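Local coordinates for protein peptidase S8 and S53, subtilisin, kexin, sedolisin (Mycobacterium smegmatis, PDB 4KG7) that probably cleaves peptide bonds as a subtilisin-like serine endopeptidase, the mycosin MycP3 associated with the ESX-3 type VII secretion system, at residues N84-I92 with T160-M171; S193-Y201 with I251-V259. One frame throughout, in Å; residues are numbered along the deposited sequence. Where two conformers were deposited one is given.

Interaction 1 of 2, residues N84-I92 with T160-M171; sequences NVEAGGDYI and TLARAVVRAADM
Y91 lies against T160, R163, A164 and R167 just past the end of the edge strand 85-90 of the parallel subtilisin-fold sheet, where the chain meets the helix 150-170 packed on that sheet. This end of the contact is buried and closely fitted. With chi1 at -73°, the Y91 ring is directed at the helix, and its CE1 meets A164 CB at 3.8 Å while CB and CD2 rest on the T160 side chain. The ring and the R163 guanidinium are inclined by 64°: R163 NH1 comes up to the ring edge, 3.4 Å from Y91 CE2, whereas CE2 in turn sits over a face of the guanidinium. Both polar ends share an acceptor outside the two segments: Y91 OH and R163 NH1 each hydrogen-bond to T19 O; R163 also forms a salt bridge with E159.

Toward the C-terminal end of the helix the packing gives way to a more open, polar margin. There M171 CE comes to 3.4 Å from A87 O, with M171 SD against G88 CA; in one of the two conformers of E86, a water donates to both E86 OE2 and M171 O. Between the two regions R167 reaches out as an extended chain, and its NE donates to the backbone carbonyl of G88 (NE to O 2.8 Å, N-H...O angle 150°), with that oxygen close to the guanidinium plane.

Interaction 2 of 2, residues S193-Y201 with I251-V259; sequences SVLGAALRY and IPSWWQPYV
W255 lays the face of its indole on the backbone of helix 193-205 at G196, where the absence of a side chain allows very close approach. G196 CA stands 3.5 Å from the centroid of the six-membered ring of W255 and only 10° from the ring normal, a CH-pi contact over the face. Beside it L199 crosses the W255 side chain at about a right angle, bringing CD1 to 3.5 Å from W255 CB; its other methyl, CD2, is directed to V259 CG2. One helical turn earlier L195, with CG anti to the backbone N (chi1 178°), sends CD2 to I251 CG2 at 3.6 Å.

A second aromatic face is used at R200. The aliphatic part of this arginine passes over the Y258 ring, with R200 CB 3.9 Å from the ring centroid, while P257 CD lies on the opposite face. The extended R200 chain carries its guanidinium past the ring, the two planes being 85° apart, and R200 CD passes Y258 OH at 3.4 Å. The contact between these segments is thus apolar and CH-pi in character; W255 NE1 hydrogen-bonds to Q192 OE1, outside the two segments. The loop joining strands 248-251 and 259-265, which has cis peptides before P252 and P257, rests on helix 193-205, with strand 209-213 touching L199, P252 and V259, and helix 150-170 packing on L195 and A198.

In the fold
Interactions 1 and 2 follow one another along the chain, their centres 16 Å apart, and meet where helices 150-170 and 193-205 pack side by side. A162 O lies 3.4 Å from A198 CB, A162 CB is 3.8 Å from L195 CA, and D170 OD1 probably hydrogen-bonds to Y201 OH at 2.6 Å. Interaction 1 joins helix 150-170 to the edge strand 85-90, and interaction 2 joins helix 193-205 to the loop leading into strand 259-265. Neither contains a residue of the predicted D73, H104 and S319 charge relay. The side chain of A164 is about 10 Å from that of D73, and that of P252 about 11 Å from those of D73 and S319.

Interaction 1 of 2, residues N84-I92 with T160-M171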
loop_
_atom_site.group_PDB
_atom_site.type_symbol
_atom_site.label_atom_id
_atom_site.label_comp_id
_atom_site.label_asym_id
_atom_site.label_seq_id
_atom_site.Cartn_x
_atom_site.Cartn_y
_atom_site.Cartn_z
ATOM N N ASN A 84 -7.485 -17.272 -0.462
ATOM C CA ASN A 84 -7.189 -16.912 -1.842
ATOM C C ASN A 84 -5.799 -16.288 -1.969
ATOM O O ASN A 84 -5.615 -15.331 -2.754
ATOM C CB ASN A 84 -8.269 -15.953 -2.395
ATOM C CG ASN A 84 -8.472 -14.705 -1.536
ATOM O OD1 ASN A 84 -8.331 -14.741 -0.314
ATOM N ND2 ASN A 84 -8.861 -13.606 -2.185
ATOM N N VAL A 85 -4.835 -16.814 -1.189
ATOM C CA VAL A 85 -3.455 -16.263 -1.192
ATOM C C VAL A 85 -2.376 -17.237 -1.672
ATOM O O VAL A 85 -2.220 -18.357 -1.151
ATOM C CB VAL A 85 -3.035 -15.763 0.197
ATOM C CG1 VAL A 85 -1.777 -14.901 0.099
ATOM C CG2 VAL A 85 -4.167 -15.000 0.861
ATOM N N GLU A 86 -1.623 -16.772 -2.651
ATOM C CA GLU A 86 -0.573 -17.511 -3.349
ATOM C C GLU A 86 0.779 -17.084 -2.770
ATOM O O GLU A 86 0.982 -15.902 -2.469
ATOM C CB GLU A 86 -0.651 -17.186 -4.865
ATOM C CG GLU A 86 0.487 -17.729 -5.731
ATOM C CD GLU A 86 0.403 -17.312 -7.201
ATOM O OE1 GLU A 86 -0.604 -16.697 -7.617
ATOM O OE2 GLU A 86 1.357 -17.582 -7.951
ATOM N N ALA A 87 1.705 -18.023 -2.654
ATOM C CA ALA A 87 3.048 -17.725 -2.197
ATOM C C ALA A 87 3.816 -16.886 -3.208
ATOM O O ALA A 87 3.864 -17.249 -4.382
ATOM C CB ALA A 87 3.777 -19.034 -1.961
ATOM N N GLY A 88 4.430 -15.793 -2.747
ATOM C CA GLY A 88 5.283 -14.966 -3.588
ATOM C C GLY A 88 6.686 -14.814 -3.046
ATOM O O GLY A 88 7.488 -14.123 -3.657
ATOM N N GLY A 89 7.004 -15.467 -1.933
ATOM C CA GLY A 89 8.359 -15.496 -1.430
ATOM C C GLY A 89 8.658 -14.480 -0.341
ATOM O O GLY A 89 7.769 -13.800 0.164
ATOM N N ASP A 90 9.954 -14.382 -0.002
ATOM C CA ASP A 90 10.386 -13.750 1.240
ATOM C C ASP A 90 11.750 -13.073 1.011
ATOM O O ASP A 90 12.671 -13.673 0.439
ATOM C CB ASP A 90 10.473 -14.860 2.301
ATOM C CG ASP A 90 10.630 -14.354 3.729
ATOM O OD1 ASP A 90 10.768 -13.146 3.966
ATOM O OD2 ASP A 90 10.638 -15.214 4.644
ATOM N N TYR A 91 11.865 -11.837 1.484
ATOM C CA TYR A 91 13.099 -11.041 1.419
ATOM C C TYR A 91 13.694 -10.869 2.824
ATOM O O TYR A 91 14.672 -10.151 2.971
ATOM C CB TYR A 91 12.827 -9.658 0.790
ATOM C CG TYR A 91 12.598 -9.808 -0.686
ATOM C CD1 TYR A 91 11.346 -10.198 -1.180
ATOM C CD2 TYR A 91 13.628 -9.650 -1.580
ATOM C CE1 TYR A 91 11.138 -10.379 -2.546
ATOM C CE2 TYR A 91 13.431 -9.830 -2.937
ATOM C CZ TYR A 91 12.184 -10.192 -3.413
ATOM O OH TYR A 91 11.979 -10.404 -4.764
ATOM N N ILE A 92 13.139 -11.574 3.815
ATOM C CA ILE A 92 13.580 -11.479 5.228
ATOM C C ILE A 92 14.171 -12.819 5.668
ATOM O O ILE A 92 15.363 -12.906 5.958
ATOM C CB ILE A 92 12.438 -11.031 6.154
ATOM C CG1 ILE A 92 11.965 -9.608 5.792
ATOM C CG2 ILE A 92 12.902 -11.055 7.592
ATOM C CD1 ILE A 92 12.942 -8.488 6.077
ATOM N N THR A 160 15.466 -4.468 -1.698
ATOM C CA THR A 160 14.511 -5.566 -1.768
ATOM C C THR A 160 13.198 -5.134 -2.411
ATOM O O THR A 160 12.574 -5.937 -3.122
ATOM C CB THR A 160 14.207 -6.167 -0.394
ATOM O OG1 THR A 160 13.727 -5.133 0.471
ATOM C CG2 THR A 160 15.441 -6.807 0.192
ATOM N N LEU A 161 12.791 -3.876 -2.203
ATOM C CA LEU A 161 11.537 -3.438 -2.767
ATOM C C LEU A 161 11.605 -3.537 -4.311
ATOM O O LEU A 161 10.652 -4.000 -4.974
ATOM C CB LEU A 161 11.205 -2.001 -2.375
ATOM C CG LEU A 161 9.897 -1.481 -2.988
ATOM C CD1 LEU A 161 8.737 -2.362 -2.622
ATOM C CD2 LEU A 161 9.641 -0.042 -2.533
ATOM N N ALA A 162 12.739 -3.116 -4.878
ATOM C CA ALA A 162 12.865 -3.113 -6.340
ATOM C C ALA A 162 12.773 -4.534 -6.877
ATOM O O ALA A 162 12.114 -4.783 -7.897
ATOM C CB ALA A 162 14.171 -2.497 -6.751
ATOM N N ARG A 163 13.459 -5.469 -6.219
ATOM C CA ARG A 163 13.372 -6.854 -6.651
ATOM C C ARG A 163 11.946 -7.380 -6.513
ATOM O O ARG A 163 11.449 -8.115 -7.380
ATOM C CB ARG A 163 14.352 -7.724 -5.875
ATOM C CG ARG A 163 15.799 -7.444 -6.255
ATOM C CD ARG A 163 16.716 -8.512 -5.669
ATOM N NE ARG A 163 17.018 -8.306 -4.259
ATOM C CZ ARG A 163 17.056 -9.235 -3.303
ATOM N NH1 ARG A 163 16.670 -10.490 -3.492
ATOM N NH2 ARG A 163 17.458 -8.880 -2.098
ATOM N N ALA A 164 11.301 -7.048 -5.400
ATOM C CA ALA A 164 9.942 -7.553 -5.145
ATOM C C ALA A 164 8.946 -7.050 -6.170
ATOM O O ALA A 164 8.003 -7.752 -6.522
ATOM C CB ALA A 164 9.498 -7.168 -3.747
ATOM N N VAL A 165 9.136 -5.826 -6.616
ATOM C CA VAL A 165 8.263 -5.238 -7.625
ATOM C C VAL A 165 8.388 -5.982 -8.948
ATOM O O VAL A 165 7.396 -6.309 -9.568
ATOM C CB VAL A 165 8.537 -3.718 -7.771
ATOM C CG1 VAL A 165 7.992 -3.151 -9.077
ATOM C CG2 VAL A 165 8.026 -2.948 -6.556
ATOM N N VAL A 166 9.621 -6.244 -9.371
ATOM C CA VAL A 166 9.861 -7.040 -10.558
ATOM C C VAL A 166 9.263 -8.431 -10.392
ATOM O O VAL A 166 8.629 -8.944 -11.309
ATOM C CB VAL A 166 11.352 -7.128 -10.853
ATOM C CG1 VAL A 166 11.592 -8.159 -11.948
ATOM C CG2 VAL A 166 11.853 -5.751 -11.241
ATOM N N ARG A 167 9.485 -9.056 -9.238
ATOM C CA ARG A 167 8.935 -10.399 -8.992
ATOM C C ARG A 167 7.405 -10.414 -9.085
ATOM O O ARG A 167 6.839 -11.263 -9.748
ATOM C CB ARG A 167 9.402 -10.882 -7.623
ATOM C CG ARG A 167 9.066 -12.316 -7.301
ATOM C CD ARG A 167 9.560 -12.650 -5.902
ATOM N NE ARG A 167 9.465 -14.096 -5.650
ATOM C CZ ARG A 167 10.304 -15.029 -6.127
ATOM N NH1 ARG A 167 11.396 -14.685 -6.811
ATOM N NH2 ARG A 167 10.110 -16.326 -5.833
ATOM N N ALA A 168 6.757 -9.429 -8.476
ATOM C CA ALA A 168 5.304 -9.328 -8.524
ATOM C C ALA A 168 4.817 -9.210 -9.963
ATOM O O ALA A 168 3.882 -9.875 -10.365
ATOM C CB ALA A 168 4.841 -8.135 -7.727
ATOM N N ALA A 169 5.429 -8.309 -10.717
ATOM C CA ALA A 169 5.030 -8.094 -12.119
ATOM C C ALA A 169 5.221 -9.346 -12.918
ATOM O O ALA A 169 4.337 -9.735 -13.695
ATOM C CB ALA A 169 5.822 -6.944 -12.735
ATOM N N ASP A 170 6.361 -10.005 -12.745
ATOM C CA ASP A 170 6.656 -11.207 -13.526
ATOM C C ASP A 170 5.783 -12.375 -13.149
ATOM O O ASP A 170 5.580 -13.260 -13.979
ATOM C CB ASP A 170 8.133 -11.567 -13.426
ATOM C CG ASP A 170 8.989 -10.650 -14.226
ATOM O OD1 ASP A 170 8.447 -9.844 -15.024
ATOM O OD2 ASP A 170 10.227 -10.732 -14.086
ATOM N N MET A 171 5.273 -12.387 -11.919
ATOM C CA MET A 171 4.266 -13.385 -11.487
ATOM C C MET A 171 2.843 -13.107 -12.010
ATOM O O MET A 171 1.923 -13.898 -11.744
ATOM C CB MET A 171 4.258 -13.519 -9.964
ATOM C CG MET A 171 5.501 -14.208 -9.421
ATOM S SD MET A 171 5.451 -14.350 -7.630
ATOM C CE MET A 171 4.323 -15.718 -7.433
HETATM O O HOH W 1 2.291 -16.545 -10.517
#

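Interaction 2 of 2, residues S193-Y201 with I251-V259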
loop_
_atom_site.group_PDB
_atom_site.type_symbol
_atom_site.label_atom_id
_atom_site.label_comp_id
_atom_site.label_asym_id
_atom_site.label_seq_id
_atom_site.Cartn_x
_atom_site.Cartn_y
_atom_site.Cartn_z
ATOM N N SER A 193 17.966 4.858 -8.854
ATOM C CA SER A 193 17.802 4.464 -10.255
ATOM C C SER A 193 17.289 3.023 -10.429
ATOM O O SER A 193 16.506 2.751 -11.314
ATOM C CB SER A 193 19.110 4.656 -11.025
ATOM O OG SER A 193 20.176 3.983 -10.373
ATOM N N VAL A 194 17.740 2.098 -9.592
ATOM C CA VAL A 194 17.320 0.697 -9.729
ATOM C C VAL A 194 15.841 0.538 -9.367
ATOM O O VAL A 194 15.083 -0.163 -10.032
ATOM C CB VAL A 194 18.231 -0.267 -8.936
ATOM C CG1 VAL A 194 17.697 -1.695 -9.007
ATOM C CG2 VAL A 194 19.631 -0.208 -9.511
ATOM N N LEU A 195 15.430 1.175 -8.282
ATOM C CA LEU A 195 14.017 1.147 -7.893
ATOM C C LEU A 195 13.143 1.815 -8.955
ATOM O O LEU A 195 12.080 1.290 -9.329
ATOM C CB LEU A 195 13.826 1.830 -6.514
ATOM C CG LEU A 195 12.376 1.907 -5.990
ATOM C CD1 LEU A 195 11.707 0.534 -5.849
ATOM C CD2 LEU A 195 12.342 2.643 -4.663
ATOM N N GLY A 196 13.565 2.983 -9.416
ATOM C CA GLY A 196 12.866 3.623 -10.510
ATOM C C GLY A 196 12.724 2.712 -11.718
ATOM O O GLY A 196 11.649 2.597 -12.302
ATOM N N ALA A 197 13.802 2.032 -12.077
ATOM C CA ALA A 197 13.781 1.116 -13.220
ATOM C C ALA A 197 12.778 -0.016 -13.003
ATOM O O ALA A 197 12.065 -0.420 -13.924
ATOM C CB ALA A 197 15.158 0.552 -13.495
ATOM N N ALA A 198 12.793 -0.578 -11.806
ATOM C CA ALA A 198 11.844 -1.633 -11.451
ATOM C C ALA A 198 10.391 -1.182 -11.559
ATOM O O ALA A 198 9.522 -1.892 -12.101
ATOM C CB ALA A 198 12.155 -2.123 -10.052
ATOM N N LEU A 199 10.095 -0.014 -10.993
ATOM C CA LEU A 199 8.727 0.517 -11.034
ATOM C C LEU A 199 8.268 0.819 -12.445
ATOM O O LEU A 199 7.139 0.529 -12.791
ATOM C CB LEU A 199 8.623 1.767 -10.172
ATOM C CG LEU A 199 8.886 1.548 -8.666
ATOM C CD1 LEU A 199 9.169 2.877 -8.010
ATOM C CD2 LEU A 199 7.741 0.815 -7.958
ATOM N N ARG A 200 9.153 1.384 -13.256
ATOM C CA ARG A 200 8.859 1.608 -14.659
ATOM C C ARG A 200 8.607 0.316 -15.424
ATOM O O ARG A 200 7.693 0.239 -16.227
ATOM C CB ARG A 200 9.982 2.408 -15.321
ATOM C CG ARG A 200 9.702 2.765 -16.767
ATOM C CD ARG A 200 10.810 3.596 -17.369
ATOM N NE ARG A 200 10.696 3.732 -18.822
ATOM C CZ ARG A 200 11.107 2.818 -19.703
ATOM N NH1 ARG A 200 11.602 1.644 -19.323
ATOM N NH2 ARG A 200 10.983 3.055 -21.000
ATOM N N TYR A 201 9.438 -0.694 -15.199
ATOM C CA TYR A 201 9.239 -2.017 -15.805
ATOM C C TYR A 201 7.876 -2.598 -15.485
ATOM O O TYR A 201 7.116 -3.042 -16.357
ATOM C CB TYR A 201 10.348 -2.950 -15.347
ATOM C CG TYR A 201 10.166 -4.399 -15.731
ATOM C CD1 TYR A 201 10.379 -4.819 -17.022
ATOM C CD2 TYR A 201 9.739 -5.329 -14.800
ATOM C CE1 TYR A 201 10.204 -6.140 -17.375
ATOM C CE2 TYR A 201 9.584 -6.668 -15.119
ATOM C CZ TYR A 201 9.795 -7.066 -16.428
ATOM O OH TYR A 201 9.669 -8.368 -16.820
ATOM N N ILE A 251 8.881 7.027 -0.126
ATOM C CA ILE A 251 9.333 6.016 -1.084
ATOM C C ILE A 251 8.422 4.788 -0.967
ATOM O O ILE A 251 8.230 4.243 0.128
ATOM C CB ILE A 251 10.802 5.634 -0.794
ATOM C CG1 ILE A 251 11.724 6.871 -0.779
ATOM C CG2 ILE A 251 11.315 4.644 -1.807
ATOM C CD1 ILE A 251 12.951 6.705 0.080
ATOM N N PRO A 252 7.909 4.267 -2.102
ATOM C CA PRO A 252 8.133 4.670 -3.485
ATOM C C PRO A 252 7.169 5.721 -4.067
ATOM O O PRO A 252 7.199 5.979 -5.274
ATOM C CB PRO A 252 7.970 3.335 -4.213
ATOM C CG PRO A 252 6.824 2.705 -3.490
ATOM C CD PRO A 252 7.074 3.048 -2.038
ATOM N N SER A 253 6.338 6.338 -3.232
ATOM C CA SER A 253 5.360 7.335 -3.717
ATOM C C SER A 253 5.928 8.403 -4.619
ATOM O O SER A 253 5.256 8.846 -5.554
ATOM C CB SER A 253 4.642 8.029 -2.552
ATOM O OG SER A 253 3.636 7.206 -2.008
ATOM N N TRP A 254 7.141 8.866 -4.347
ATOM C CA TRP A 254 7.657 9.977 -5.148
ATOM C C TRP A 254 7.963 9.595 -6.586
ATOM O O TRP A 254 8.139 10.467 -7.415
ATOM C CB TRP A 254 8.810 10.669 -4.457
ATOM C CG TRP A 254 10.118 9.997 -4.588
ATOM C CD1 TRP A 254 10.396 8.668 -4.486
ATOM C CD2 TRP A 254 11.350 10.658 -4.824
ATOM N NE1 TRP A 254 11.748 8.460 -4.653
ATOM C CE2 TRP A 254 12.357 9.668 -4.853
ATOM C CE3 TRP A 254 11.710 11.998 -5.000
ATOM C CZ2 TRP A 254 13.703 9.977 -5.060
ATOM C CZ3 TRP A 254 13.050 12.313 -5.217
ATOM C CH2 TRP A 254 14.035 11.300 -5.244
ATOM N N TRP A 255 7.941 8.294 -6.891
ATOM C CA TRP A 255 8.192 7.811 -8.252
ATOM C C TRP A 255 6.972 7.960 -9.157
ATOM O O TRP A 255 6.515 7.009 -9.779
ATOM C CB TRP A 255 8.743 6.360 -8.234
ATOM C CG TRP A 255 10.214 6.322 -8.067
ATOM C CD1 TRP A 255 10.933 5.964 -6.952
ATOM C CD2 TRP A 255 11.165 6.693 -9.050
ATOM N NE1 TRP A 255 12.281 6.068 -7.213
ATOM C CE2 TRP A 255 12.451 6.515 -8.496
ATOM C CE3 TRP A 255 11.053 7.123 -10.372
ATOM C CZ2 TRP A 255 13.607 6.805 -9.213
ATOM C CZ3 TRP A 255 12.203 7.399 -11.088
ATOM C CH2 TRP A 255 13.458 7.238 -10.510
ATOM N N GLN A 256 6.517 9.196 -9.326
ATOM C CA GLN A 256 5.545 9.533 -10.332
ATOM C C GLN A 256 6.223 9.399 -11.707
ATOM O O GLN A 256 7.415 9.720 -11.860
ATOM C CB GLN A 256 5.045 10.964 -10.069
ATOM C CG GLN A 256 4.389 11.100 -8.710
ATOM C CD GLN A 256 3.245 10.144 -8.549
ATOM O OE1 GLN A 256 2.309 10.191 -9.331
ATOM N NE2 GLN A 256 3.373 9.197 -7.634
ATOM N N PRO A 257 5.476 8.930 -12.722
ATOM C CA PRO A 257 4.055 8.591 -12.755
ATOM C C PRO A 257 3.722 7.126 -12.518
ATOM O O PRO A 257 2.566 6.730 -12.646
ATOM C CB PRO A 257 3.662 8.979 -14.178
ATOM C CG PRO A 257 4.856 8.585 -14.951
ATOM C CD PRO A 257 6.035 8.953 -14.082
ATOM N N TYR A 258 4.706 6.326 -12.141
ATOM C CA TYR A 258 4.551 4.870 -12.104
ATOM C C TYR A 258 3.704 4.355 -10.932
ATOM O O TYR A 258 3.203 3.224 -10.982
ATOM C CB TYR A 258 5.926 4.216 -12.052
ATOM C CG TYR A 258 6.853 4.775 -13.099
ATOM C CD1 TYR A 258 6.545 4.709 -14.474
ATOM C CD2 TYR A 258 8.021 5.393 -12.743
ATOM C CE1 TYR A 258 7.390 5.265 -15.416
ATOM C CE2 TYR A 258 8.885 5.924 -13.677
ATOM C CZ TYR A 258 8.573 5.854 -15.021
ATOM O OH TYR A 258 9.465 6.404 -15.918
ATOM N N VAL A 259 3.592 5.173 -9.882
ATOM C CA VAL A 259 3.007 4.788 -8.617
ATOM C C VAL A 259 1.838 5.735 -8.314
ATOM O O VAL A 259 1.965 6.951 -8.525
ATOM C CB VAL A 259 4.028 4.917 -7.482
ATOM C CG1 VAL A 259 3.369 4.658 -6.124
ATOM C CG2 VAL A 259 5.234 3.992 -7.710
#